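Local coordinates for protein mediator of RNA polymerase II transcription subunit 6 (Schizosaccharomyces pombe, PDB 4H61) that serves as a subunit of Mediator, the coactivator complex that relays signals from gene-specific regulators to the basal RNA polymerase II machinery, at residues 104-108 / 109-113. Sequence-based numbering, arbitrary orientation.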
# COMPACT_ATOMS: atom_id res chain seq x y z
N PHE A 104 -3.36 -7.54 5.59
CA PHE A 104 -3.23 -7.23 7.00
C PHE A 104 -1.81 -7.48 7.49
O PHE A 104 -1.18 -8.46 7.11
CB PHE A 104 -4.22 -8.05 7.83
CG PHE A 104 -5.65 -7.66 7.60
CD1 PHE A 104 -5.97 -6.42 7.06
CD2 PHE A 104 -6.68 -8.53 7.93
CE1 PHE A 104 -7.29 -6.06 6.85
CE2 PHE A 104 -8.00 -8.18 7.72
CZ PHE A 104 -8.30 -6.95 7.18
N VAL A 105 -1.32 -6.56 8.32
CA VAL A 105 -0.08 -6.78 9.04
C VAL A 105 -0.46 -6.85 10.50
O VAL A 105 -0.45 -5.84 11.21
CB VAL A 105 0.95 -5.66 8.78
CG1 VAL A 105 2.30 -6.04 9.37
CG2 VAL A 105 1.09 -5.41 7.29
N CYS A 106 -0.83 -8.04 10.94
CA CYS A 106 -1.34 -8.24 12.29
C CYS A 106 -0.33 -9.04 13.11
O CYS A 106 -0.03 -10.18 12.78
CB CYS A 106 -2.67 -8.98 12.23
SG CYS A 106 -3.61 -8.95 13.75
N ASN A 107 0.19 -8.42 14.17
CA ASN A 107 1.22 -9.04 15.00
C ASN A 107 2.41 -9.55 14.20
O ASN A 107 2.87 -10.66 14.41
CB ASN A 107 0.64 -10.18 15.84
CG ASN A 107 -0.28 -9.70 16.93
OD1 ASN A 107 -1.50 -9.66 16.75
ND2 ASN A 107 0.29 -9.32 18.07
N GLU A 108 2.87 -8.73 13.26
CA GLU A 108 4.01 -9.05 12.40
C GLU A 108 3.70 -10.14 11.35
O GLU A 108 4.58 -10.54 10.57
CB GLU A 108 5.25 -9.39 13.23
CG GLU A 108 5.67 -8.25 14.15
CD GLU A 108 6.26 -8.74 15.46
OE1 GLU A 108 7.18 -9.58 15.42
OE2 GLU A 108 5.79 -8.27 16.52
N ASN A 109 2.45 -10.59 11.34
CA ASN A 109 1.98 -11.52 10.33
C ASN A 109 1.34 -10.78 9.18
O ASN A 109 0.41 -9.98 9.38
CB ASN A 109 0.96 -12.48 10.93
CG ASN A 109 1.55 -13.80 11.30
OD1 ASN A 109 2.40 -13.90 12.19
ND2 ASN A 109 1.11 -14.85 10.61
N ILE A 110 1.82 -11.03 7.97
CA ILE A 110 1.22 -10.45 6.80
C ILE A 110 0.42 -11.50 6.03
O ILE A 110 0.90 -12.62 5.82
CB ILE A 110 2.27 -9.81 5.88
CG1 ILE A 110 3.23 -8.95 6.69
CG2 ILE A 110 1.60 -9.00 4.77
CD1 ILE A 110 4.20 -8.14 5.85
N TYR A 111 -0.79 -11.14 5.62
CA TYR A 111 -1.63 -11.99 4.79
C TYR A 111 -2.68 -11.14 4.09
O TYR A 111 -3.00 -10.04 4.55
CB TYR A 111 -2.28 -13.09 5.64
CG TYR A 111 -2.99 -12.60 6.88
CD1 TYR A 111 -4.32 -12.17 6.83
CD2 TYR A 111 -2.34 -12.56 8.11
CE1 TYR A 111 -4.98 -11.71 7.97
CE2 TYR A 111 -2.99 -12.11 9.26
CZ TYR A 111 -4.31 -11.68 9.18
OH TYR A 111 -4.96 -11.23 10.31
N MET A 112 -3.21 -11.63 2.97
CA MET A 112 -4.30 -10.95 2.25
C MET A 112 -5.56 -10.97 3.10
O MET A 112 -5.86 -11.97 3.77
CB MET A 112 -4.59 -11.63 0.91
CG MET A 112 -3.39 -11.72 -0.04
SD MET A 112 -3.70 -12.60 -1.60
CE MET A 112 -5.10 -11.67 -2.21
N ALA A 113 -6.28 -9.86 3.10
CA ALA A 113 -7.53 -9.78 3.82
C ALA A 113 -8.56 -10.41 2.91
O ALA A 113 -8.29 -10.60 1.72
CB ALA A 113 -7.88 -8.33 4.07
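N109 faces C106 as an antiparallel hydrogen-bonded pair, joined by two backbone bonds. C106 N donates to N109 O at 2.8 Å, and N109 N returns a bond to C106 O at 2.9 Å. That second bond closes the turn, a type I' beta turn from C106 to N109, with N107 and E108 both at positive phi. The N109 carboxamide oxygen takes a weak hydrogen bond from R12. I110 sits across from V105 as a non-hydrogen-bonded pair. Their side chains run side by side on the buried face, I110 CG1 lying 4.1 Å from V105 CG1, and Y31 of helix 28-33 packs against both. This is a beta hairpin with a two-residue loop, joining strands 97-106 and 109-112, the latter forming one edge of the chain's four-stranded antiparallel sheet. Next comes Y111, paired with F104 by two backbone bonds, of which F104 N to Y111 O, at 2.7 Å, is nearly straight (163°). Its chi1 of 51° sets CG between the backbone N and the carbonyl carbon, and the ring swings across the neighbouring strand, over F104 CB, which lies 4.1 Å from its centroid in a CH-pi contact. Y111 CE1 meets the edge of the F104 ring at CD2, and Y111 OH ends 3.7 Å from C106 CB. Past M112, A113 puts its CB over one face of the F104 ring, 3.6 Å from the centroid, while Y117 meets the same ring edge-to-face. An alanine in place of F104 would keep the CB under Y111 but is likely to leave the A113 methyl and the Y117 ring without their aromatic partner.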